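Local coordinates for protein malate dehydrogenase (Picrophilus torridus, PDB 4BGV) that probably catalyses the reversible, NAD-dependent oxidation of (S)-malate to oxaloacetate, a step of the tricarboxylic acid cycle, at residues Gln19-Gln25 with Trp53-Ile59; Asp171-Phe175 with Tyr190-Ser194; His263-Tyr267 with Ile288-Phe293. All coordinates share one frame. Residues are numbered along the deposited sequence.

Contact 1. Residues Gln19-Gln25 with Trp53-Ile59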
loop_
_atom_site.group_PDB
_atom_site.type_symbol
_atom_site.label_atom_id
_atom_site.label_comp_id
_atom_site.label_asym_id
_atom_site.label_seq_id
_atom_site.Cartn_x
_atom_site.Cartn_y
_atom_site.Cartn_z
ATOM N N GLN A 19 -7.174 -11.608 -8.261
ATOM C CA GLN A 19 -6.114 -11.470 -7.255
ATOM C C GLN A 19 -5.696 -10.004 -7.124
ATOM O O GLN A 19 -5.386 -9.530 -6.027
ATOM C CB GLN A 19 -4.909 -12.346 -7.597
ATOM C CG GLN A 19 -3.714 -12.185 -6.633
ATOM C CD GLN A 19 -4.008 -12.704 -5.215
ATOM O OE1 GLN A 19 -3.695 -13.856 -4.884
ATOM N NE2 GLN A 19 -4.580 -11.850 -4.371
ATOM N N THR A 20 -5.701 -9.290 -8.244
ATOM C CA THR A 20 -5.341 -7.871 -8.254
ATOM C C THR A 20 -6.362 -7.014 -7.495
ATOM O O THR A 20 -5.993 -6.149 -6.671
ATOM C CB THR A 20 -5.192 -7.358 -9.708
ATOM O OG1 THR A 20 -4.165 -8.114 -10.348
ATOM C CG2 THR A 20 -4.801 -5.881 -9.729
ATOM N N LEU A 21 -7.645 -7.244 -7.777
ATOM C CA LEU A 21 -8.720 -6.554 -7.054
ATOM C C LEU A 21 -8.640 -6.821 -5.561
ATOM O O LEU A 21 -8.904 -5.924 -4.761
ATOM C CB LEU A 21 -10.093 -6.992 -7.566
ATOM C CG LEU A 21 -10.351 -6.574 -9.032
ATOM C CD1 LEU A 21 -11.667 -7.154 -9.517
ATOM C CD2 LEU A 21 -10.342 -5.042 -9.180
ATOM N N ALA A 22 -8.276 -8.047 -5.183
ATOM C CA ALA A 22 -8.178 -8.388 -3.752
ATOM C C ALA A 22 -7.037 -7.630 -3.091
ATOM O O ALA A 22 -7.219 -7.015 -2.035
ATOM C CB ALA A 22 -8.007 -9.896 -3.556
ATOM N N ILE A 23 -5.859 -7.667 -3.715
ATOM C CA ILE A 23 -4.706 -6.906 -3.215
ATOM C C ILE A 23 -5.017 -5.411 -3.047
ATOM O O ILE A 23 -4.632 -4.797 -2.056
ATOM C CB ILE A 23 -3.482 -7.111 -4.139
ATOM C CG1 ILE A 23 -3.022 -8.574 -4.034
ATOM C CG2 ILE A 23 -2.353 -6.125 -3.809
ATOM C CD1 ILE A 23 -2.160 -9.051 -5.196
ATOM N N ARG A 24 -5.695 -4.829 -4.030
ATOM C CA ARG A 24 -6.034 -3.412 -3.990
ATOM C C ARG A 24 -7.323 -3.166 -3.208
ATOM O O ARG A 24 -7.804 -2.031 -3.119
ATOM C CB ARG A 24 -6.124 -2.853 -5.415
ATOM C CG ARG A 24 -4.768 -2.946 -6.129
ATOM C CD ARG A 24 -4.861 -2.558 -7.599
ATOM N NE ARG A 24 -5.066 -1.127 -7.843
ATOM C CZ ARG A 24 -4.072 -0.242 -7.913
ATOM N NH1 ARG A 24 -2.823 -0.642 -7.684
ATOM N NH2 ARG A 24 -4.313 1.048 -8.176
ATOM N N GLN A 25 -7.858 -4.236 -2.631
ATOM C CA GLN A 25 -9.025 -4.158 -1.738
ATOM C C GLN A 25 -10.231 -3.465 -2.370
ATOM O O GLN A 25 -10.959 -2.693 -1.718
ATOM C CB GLN A 25 -8.614 -3.529 -0.396
ATOM C CG GLN A 25 -7.505 -4.339 0.264
ATOM C CD GLN A 25 -7.100 -3.870 1.659
ATOM O OE1 GLN A 25 -7.716 -2.984 2.244
ATOM N NE2 GLN A 25 -6.051 -4.484 2.196
ATOM N N TRP A 53 -1.795 -11.098 3.090
ATOM C CA TRP A 53 -1.947 -9.850 2.338
ATOM C C TRP A 53 -2.696 -8.791 3.159
ATOM O O TRP A 53 -2.412 -7.593 3.066
ATOM C CB TRP A 53 -2.732 -10.082 1.046
ATOM C CG TRP A 53 -1.966 -10.548 -0.176
ATOM C CD1 TRP A 53 -2.081 -11.757 -0.806
ATOM C CD2 TRP A 53 -1.020 -9.787 -0.940
ATOM N NE1 TRP A 53 -1.249 -11.805 -1.903
ATOM C CE2 TRP A 53 -0.586 -10.610 -2.007
ATOM C CE3 TRP A 53 -0.490 -8.496 -0.820
ATOM C CZ2 TRP A 53 0.339 -10.178 -2.957
ATOM C CZ3 TRP A 53 0.442 -8.069 -1.756
ATOM C CH2 TRP A 53 0.842 -8.908 -2.816
ATOM N N GLY A 54 -3.689 -9.228 3.924
ATOM C CA GLY A 54 -4.481 -8.307 4.712
ATOM C C GLY A 54 -5.855 -7.931 4.180
ATOM O O GLY A 54 -6.532 -7.131 4.811
ATOM N N TYR A 55 -6.295 -8.500 3.060
ATOM C CA TYR A 55 -7.627 -8.149 2.541
ATOM C C TYR A 55 -8.776 -8.886 3.215
ATOM O O TYR A 55 -8.803 -10.114 3.255
ATOM C CB TYR A 55 -7.721 -8.271 1.008
ATOM C CG TYR A 55 -7.093 -9.495 0.350
ATOM C CD1 TYR A 55 -7.756 -10.726 0.319
ATOM C CD2 TYR A 55 -5.871 -9.392 -0.307
ATOM C CE1 TYR A 55 -7.194 -11.832 -0.319
ATOM C CE2 TYR A 55 -5.307 -10.483 -0.937
ATOM C CZ TYR A 55 -5.957 -11.689 -0.950
ATOM O OH TYR A 55 -5.352 -12.740 -1.594
ATOM N N ASP A 56 -9.718 -8.124 3.774
ATOM C CA ASP A 56 -10.890 -8.709 4.420
ATOM C C ASP A 56 -12.060 -8.642 3.448
ATOM O O ASP A 56 -12.889 -7.727 3.500
ATOM C CB ASP A 56 -11.212 -7.983 5.725
ATOM C CG ASP A 56 -10.297 -8.413 6.866
ATOM O OD1 ASP A 56 -9.954 -9.609 6.912
ATOM O OD2 ASP A 56 -9.930 -7.564 7.702
ATOM N N LEU A 57 -12.093 -9.614 2.541
ATOM C CA LEU A 57 -13.061 -9.658 1.453
ATOM C C LEU A 57 -13.672 -11.046 1.327
ATOM O O LEU A 57 -13.111 -12.038 1.789
ATOM C CB LEU A 57 -12.377 -9.333 0.115
ATOM C CG LEU A 57 -11.672 -7.981 0.035
ATOM C CD1 LEU A 57 -10.785 -7.935 -1.189
ATOM C CD2 LEU A 57 -12.695 -6.832 0.029
ATOM N N ASP A 58 -14.841 -11.090 0.706
ATOM C CA ASP A 58 -15.497 -12.337 0.384
ATOM C C ASP A 58 -15.061 -12.627 -1.039
ATOM O O ASP A 58 -15.231 -11.793 -1.935
ATOM C CB ASP A 58 -17.006 -12.121 0.483
ATOM C CG ASP A 58 -17.801 -13.383 0.271
ATOM O OD1 ASP A 58 -17.213 -14.485 0.350
ATOM O OD2 ASP A 58 -19.025 -13.262 0.031
ATOM N N ILE A 59 -14.442 -13.781 -1.246
ATOM C CA ILE A 59 -13.975 -14.147 -2.573
ATOM C C ILE A 59 -14.500 -15.548 -2.862
ATOM O O ILE A 59 -14.169 -16.498 -2.144
ATOM C CB ILE A 59 -12.433 -14.104 -2.641
ATOM C CG1 ILE A 59 -11.937 -12.708 -2.201
ATOM C CG2 ILE A 59 -11.950 -14.466 -4.037
ATOM C CD1 ILE A 59 -10.442 -12.542 -2.249
HETATM O O HOH W 1 -1.130 -14.079 -3.788
HETATM O O HOH W 2 -5.706 -4.417 5.261
#
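The last turn of a Rossmann-domain helix packs against an irregular loop, mostly through aliphatic groups laid on aromatic rings. Helix 12-23, which begins within the glycine-rich segment G9-G14 that probably binds NAD, offers A22 and I23; the loop 53-59 leads from helix 50-53 into edge strand 59-63. A22 CB stands 3.6 Å from the centroid of the Y55 ring, 6° off its normal, a CH-pi contact in which the short alanine lets the helix approach the ring. I23 CG1 sits likewise over the six-membered ring of W53, 3.7 Å from its centroid. L57 and I59 extend the apolar patch, with I59 CD1 3.8 Å from A22 CB. One turn earlier, Q19 NE2 donates to Y55 OH at 3.0 Å, and a water joins Q19 OE1 to W53 NE1. Q25, at positive phi, ends the helix in a Schellman motif, and a second water links Q25 NE2 to G54 O. G54 also has positive phi (102°), where a CB would strike the preceding carbonyl. Y55 OH is hydrogen-bonded to I46 O of helix 38-47, whose side chains also pack on I59; A22 and L21 rest on I29 of strand 28-33, while T20 and R24 face helix 232-246.

Contact 2. Residues Asp171-Phe175 with Tyr190-Ser194; sequences DVNAF and YSNVS
F175 (chi1 t) presents the face of its ring to the edge of Y190 (chi1 m), the centroids 5.1 Å apart and the planes at 86°, a T-shaped pair; F175 CB and Y190 CB close to 3.6 Å. The backbones are extended and antiparallel, the axes of strands 172-175 and 191-193 4.8 Å apart at 177°. N173 and N192 form a hydrogen-bonded pair, with N173 N to N192 O and N192 N to N173 O both 2.9 Å. V172 and V193 form the adjacent non-hydrogen-bonded pair (CA-CA 4.6 Å); both take chi1 t, and their CG2 atoms lie 4.3 Å apart. N173 (chi1 m) and N192 (chi1 p) meet through ND2 of N173 and OD1 of N192 at 2.9 Å; N192 OD1 also accepts from G195 N. The amides thus pair side by side on one face, while the branched valines pack on the other. At one end, S194 N reaches D171 O at 2.9 Å, S194 leaving the strand at phi 48°, psi 37°. At the other, the chain turns a corner at Y190, and S191 OG takes the place of a backbone acceptor for F175 N at 3.0 Å. D171 and S194 also bind V252 of the fourth subunit, and N192 packs on that subunit's N192. Such cross-strand pairing is characteristic of an antiparallel beta hairpin, here strands 172-178 and 184-193 of the LDH/MDH C-terminal domain.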
loop_
_atom_site.group_PDB
_atom_site.type_symbol
_atom_site.label_atom_id
_atom_site.label_comp_id
_atom_site.label_asym_id
_atom_site.label_seq_id
_atom_site.Cartn_x
_atom_site.Cartn_y
_atom_site.Cartn_z
ATOM N N ASP A 171 6.678 8.623 -14.063
ATOM C CA ASP A 171 6.777 9.925 -14.711
ATOM C C ASP A 171 6.670 9.881 -16.235
ATOM O O ASP A 171 6.667 10.927 -16.893
ATOM C CB ASP A 171 8.057 10.624 -14.258
ATOM C CG ASP A 171 8.072 10.854 -12.747
ATOM O OD1 ASP A 171 7.019 11.266 -12.206
ATOM O OD2 ASP A 171 9.114 10.602 -12.099
ATOM N N VAL A 172 6.566 8.681 -16.797
ATOM C CA VAL A 172 6.378 8.567 -18.238
ATOM C C VAL A 172 4.877 8.558 -18.559
ATOM O O VAL A 172 4.082 7.905 -17.877
ATOM C CB VAL A 172 7.046 7.306 -18.827
ATOM C CG1 VAL A 172 6.809 7.244 -20.325
ATOM C CG2 VAL A 172 8.547 7.312 -18.568
ATOM N N ASN A 173 4.493 9.318 -19.576
ATOM C CA ASN A 173 3.119 9.350 -20.047
ATOM C C ASN A 173 3.096 9.034 -21.521
ATOM O O ASN A 173 3.787 9.674 -22.295
ATOM C CB ASN A 173 2.524 10.724 -19.807
ATOM C CG ASN A 173 2.576 11.113 -18.343
ATOM O OD1 ASN A 173 1.778 10.629 -17.549
ATOM N ND2 ASN A 173 3.543 11.959 -17.973
ATOM N N ALA A 174 2.309 8.039 -21.911
ATOM C CA ALA A 174 2.276 7.603 -23.303
ATOM C C ALA A 174 0.837 7.624 -23.808
ATOM O O ALA A 174 -0.026 6.942 -23.257
ATOM C CB ALA A 174 2.862 6.201 -23.421
ATOM N N PHE A 175 0.593 8.408 -24.851
ATOM C CA PHE A 175 -0.764 8.678 -25.314
ATOM C C PHE A 175 -1.124 7.786 -26.497
ATOM O O PHE A 175 -0.551 7.921 -27.577
ATOM C CB PHE A 175 -0.881 10.157 -25.714
ATOM C CG PHE A 175 -2.294 10.629 -25.867
ATOM C CD1 PHE A 175 -2.966 10.454 -27.055
ATOM C CD2 PHE A 175 -2.952 11.222 -24.812
ATOM C CE1 PHE A 175 -4.259 10.880 -27.210
ATOM C CE2 PHE A 175 -4.257 11.652 -24.956
ATOM C CZ PHE A 175 -4.909 11.476 -26.156
ATOM N N TYR A 190 1.729 14.040 -27.448
ATOM C CA TYR A 190 1.140 14.048 -26.111
ATOM C C TYR A 190 1.847 13.084 -25.165
ATOM O O TYR A 190 1.351 12.791 -24.076
ATOM C CB TYR A 190 -0.341 13.692 -26.164
ATOM C CG TYR A 190 -1.248 14.750 -26.764
ATOM C CD1 TYR A 190 -0.779 16.024 -27.087
ATOM C CD2 TYR A 190 -2.592 14.482 -26.954
ATOM C CE1 TYR A 190 -1.641 16.989 -27.624
ATOM C CE2 TYR A 190 -3.456 15.434 -27.486
ATOM C CZ TYR A 190 -2.980 16.676 -27.811
ATOM O OH TYR A 190 -3.864 17.595 -28.330
ATOM N N SER A 191 2.980 12.553 -25.602
ATOM C CA SER A 191 3.726 11.594 -24.794
ATOM C C SER A 191 4.946 12.321 -24.289
ATOM O O SER A 191 5.589 13.066 -25.038
ATOM C CB SER A 191 4.132 10.367 -25.632
ATOM O OG SER A 191 2.980 9.730 -26.170
ATOM N N ASN A 192 5.267 12.119 -23.019
ATOM C CA ASN A 192 6.264 12.956 -22.371
ATOM C C ASN A 192 6.843 12.302 -21.124
ATOM O O ASN A 192 6.314 11.291 -20.632
ATOM C CB ASN A 192 5.623 14.297 -21.972
ATOM C CG ASN A 192 4.472 14.122 -20.986
ATOM O OD1 ASN A 192 4.687 13.879 -19.802
ATOM N ND2 ASN A 192 3.246 14.250 -21.479
ATOM N N VAL A 193 7.933 12.879 -20.615
ATOM C CA VAL A 193 8.412 12.524 -19.284
ATOM C C VAL A 193 8.242 13.757 -18.387
ATOM O O VAL A 193 8.904 14.786 -18.596
ATOM C CB VAL A 193 9.898 12.109 -19.272
ATOM C CG1 VAL A 193 10.306 11.716 -17.857
ATOM C CG2 VAL A 193 10.134 10.938 -20.224
ATOM N N SER A 194 7.344 13.652 -17.412
ATOM C CA SER A 194 7.012 14.776 -16.530
ATOM C C SER A 194 6.734 16.063 -17.317
ATOM O O SER A 194 7.120 17.153 -16.883
ATOM C CB SER A 194 8.136 15.016 -15.509
ATOM O OG SER A 194 8.321 13.877 -14.687
HETATM O O HOH W 3 5.601 13.211 -13.228
#

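Contact 3. Residues His263-Tyr267 with Ile288-Phe293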
loop_
_atom_site.group_PDB
_atom_site.type_symbol
_atom_site.label_atom_id
_atom_site.label_comp_id
_atom_site.label_asym_id
_atom_site.label_seq_id
_atom_site.Cartn_x
_atom_site.Cartn_y
_atom_site.Cartn_z
ATOM N N HIS A 263 -19.921 13.659 -30.365
ATOM C CA HIS A 263 -18.654 12.936 -30.430
ATOM C C HIS A 263 -18.406 12.267 -31.787
ATOM O O HIS A 263 -17.261 12.043 -32.169
ATOM C CB HIS A 263 -18.568 11.902 -29.302
ATOM C CG HIS A 263 -18.700 12.498 -27.938
ATOM N ND1 HIS A 263 -17.791 13.408 -27.437
ATOM C CD2 HIS A 263 -19.632 12.324 -26.972
ATOM C CE1 HIS A 263 -18.157 13.767 -26.219
ATOM N NE2 HIS A 263 -19.275 13.129 -25.916
ATOM N N SER A 264 -19.479 11.957 -32.511
ATOM C CA SER A 264 -19.342 11.327 -33.823
ATOM C C SER A 264 -18.710 12.280 -34.823
ATOM O O SER A 264 -18.012 11.851 -35.747
ATOM C CB SER A 264 -20.698 10.841 -34.344
ATOM O OG SER A 264 -21.183 9.780 -33.528
ATOM N N LYS A 265 -18.953 13.575 -34.642
ATOM C CA LYS A 265 -18.351 14.568 -35.521
ATOM C C LYS A 265 -16.826 14.580 -35.383
ATOM O O LYS A 265 -16.112 14.849 -36.345
ATOM C CB LYS A 265 -18.946 15.956 -35.250
ATOM C CG LYS A 265 -20.463 15.977 -35.403
ATOM C CD LYS A 265 -21.086 17.278 -34.912
ATOM C CE LYS A 265 -21.004 18.377 -35.957
ATOM N NZ LYS A 265 -21.765 19.598 -35.545
ATOM N N THR A 266 -16.334 14.283 -34.182
ATOM C CA THR A 266 -14.896 14.210 -33.921
ATOM C C THR A 266 -14.267 12.869 -34.306
ATOM O O THR A 266 -13.187 12.819 -34.912
ATOM C CB THR A 266 -14.604 14.472 -32.417
ATOM O OG1 THR A 266 -14.858 15.853 -32.116
ATOM C CG2 THR A 266 -13.152 14.133 -32.073
ATOM N N TYR A 267 -14.927 11.774 -33.941
ATOM C CA TYR A 267 -14.327 10.452 -34.124
ATOM C C TYR A 267 -14.800 9.691 -35.361
ATOM O O TYR A 267 -14.350 8.579 -35.609
ATOM C CB TYR A 267 -14.462 9.615 -32.848
ATOM C CG TYR A 267 -13.648 10.201 -31.721
ATOM C CD1 TYR A 267 -12.264 10.158 -31.766
ATOM C CD2 TYR A 267 -14.259 10.833 -30.633
ATOM C CE1 TYR A 267 -11.493 10.713 -30.750
ATOM C CE2 TYR A 267 -13.496 11.390 -29.598
ATOM C CZ TYR A 267 -12.117 11.327 -29.665
ATOM O OH TYR A 267 -11.339 11.884 -28.664
ATOM N N ILE A 288 -16.463 11.831 -22.574
ATOM C CA ILE A 288 -15.556 11.482 -23.652
ATOM C C ILE A 288 -14.834 12.754 -24.058
ATOM O O ILE A 288 -15.466 13.759 -24.373
ATOM C CB ILE A 288 -16.311 10.920 -24.855
ATOM C CG1 ILE A 288 -16.843 9.512 -24.532
ATOM C CG2 ILE A 288 -15.394 10.853 -26.066
ATOM C CD1 ILE A 288 -17.812 8.967 -25.561
ATOM N N TYR A 289 -13.511 12.732 -24.042
ATOM C CA TYR A 289 -12.773 13.911 -24.481
ATOM C C TYR A 289 -12.643 13.907 -26.004
ATOM O O TYR A 289 -12.311 12.887 -26.604
ATOM C CB TYR A 289 -11.410 13.957 -23.808
ATOM C CG TYR A 289 -11.537 14.104 -22.300
ATOM C CD1 TYR A 289 -11.677 12.990 -21.481
ATOM C CD2 TYR A 289 -11.579 15.362 -21.718
ATOM C CE1 TYR A 289 -11.815 13.126 -20.089
ATOM C CE2 TYR A 289 -11.714 15.513 -20.343
ATOM C CZ TYR A 289 -11.827 14.387 -19.538
ATOM O OH TYR A 289 -11.965 14.545 -18.179
ATOM N N ASP A 290 -12.947 15.039 -26.626
ATOM C CA ASP A 290 -12.828 15.151 -28.077
ATOM C C ASP A 290 -11.460 15.712 -28.439
ATOM O O ASP A 290 -11.160 16.857 -28.139
ATOM C CB ASP A 290 -13.932 16.046 -28.644
ATOM C CG ASP A 290 -15.308 15.450 -28.455
ATOM O OD1 ASP A 290 -15.448 14.206 -28.573
ATOM O OD2 ASP A 290 -16.241 16.220 -28.171
ATOM N N LEU A 291 -10.641 14.901 -29.091
ATOM C CA LEU A 291 -9.295 15.316 -29.469
ATOM C C LEU A 291 -9.260 16.083 -30.783
ATOM O O LEU A 291 -10.117 15.898 -31.639
ATOM C CB LEU A 291 -8.385 14.089 -29.599
ATOM C CG LEU A 291 -8.242 13.220 -28.355
ATOM C CD1 LEU A 291 -7.439 11.970 -28.697
ATOM C CD2 LEU A 291 -7.576 14.003 -27.235
ATOM N N LYS A 292 -8.249 16.935 -30.923
ATOM C CA LYS A 292 -7.898 17.528 -32.201
ATOM C C LYS A 292 -6.802 16.667 -32.818
ATOM O O LYS A 292 -5.767 16.454 -32.201
ATOM C CB LYS A 292 -7.358 18.940 -31.998
ATOM C CG LYS A 292 -8.196 19.831 -31.096
ATOM C CD LYS A 292 -7.730 21.280 -31.225
ATOM C CE LYS A 292 -7.824 22.034 -29.914
ATOM N NZ LYS A 292 -6.463 22.340 -29.387
ATOM N N PHE A 293 -7.027 16.170 -34.027
ATOM C CA PHE A 293 -6.040 15.326 -34.697
ATOM C C PHE A 293 -5.153 16.162 -35.615
ATOM O O PHE A 293 -5.649 17.026 -36.340
ATOM C CB PHE A 293 -6.731 14.261 -35.576
ATOM C CG PHE A 293 -7.573 13.261 -34.814
ATOM C CD1 PHE A 293 -8.863 13.575 -34.410
ATOM C CD2 PHE A 293 -7.084 11.995 -34.531
ATOM C CE1 PHE A 293 -9.638 12.639 -33.722
ATOM C CE2 PHE A 293 -7.856 11.057 -33.852
ATOM C CZ PHE A 293 -9.130 11.380 -33.449
HETATM O O HOH W 4 -18.800 13.540 -22.903
HETATM O O HOH W 5 -12.321 17.614 -32.146
#
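Three side chains of the short helix 262-267, H263, T266 and Y267, meet an extended loop, each with chi1 m. H263, with chi2 -63°, turns its ring so that ND1 donates to D290 OD1 at 2.7 Å, a nearly linear His-carboxylate hydrogen bond, while one ring face receives I288 CB 3.8 Å from the centroid as a CH-pi contact. Imidazole suits this place because it offers a polar edge and an apolar face at once; a water also joins its NE2 to I288 N. Y267 reaches farther along the loop. Its OH donates to Y289 O in a very short bond of 2.5 Å and accepts from L291 N at 3.1 Å, so one hydroxyl serves two backbone groups where the chain leaves strand 284-288. The same ring has apolar neighbours, Y267 CE2 lying 4.0 Å from I288 CG2 and Y267 CE1 3.6 Å from F293 CZ; F293, also m, brings its ring in obliquely, the planes at 83°. Between these aromatic ends T266 turns CG2 to 3.5 Å from L291 O, and a water bridges T266 OG1 to that same carbonyl. W301 of helix 295-321 meets the rings of Y267 and F293. Y267 also packs on strand 272-281, and the loop passes from strand 284-288 along helix 262-267, with L291 and F293 resting on strand 172-178.

From the N terminus the three contacts follow one another in series, none crossing or enclosing another. Contact 1 brings together ends 28 residues apart within the NAD-binding domain, closing a loop that contains strand 28-33 and helix 38-47. Contact 2 closes the hairpin of strands 172-178 and 184-193. Contact 3 then returns the chain, after strands 272-281 and 284-288, to helix 262-267. Contacts 2 and 3 lie in the C-terminal domain and touch directly, F175 CZ being 3.6 Å from L291 CD1; both also meet the fourth subunit. Contact 1 stands apart, its centre about 30 Å from that of contact 2 and 37 Å from that of contact 3, and meets the second and third subunits instead.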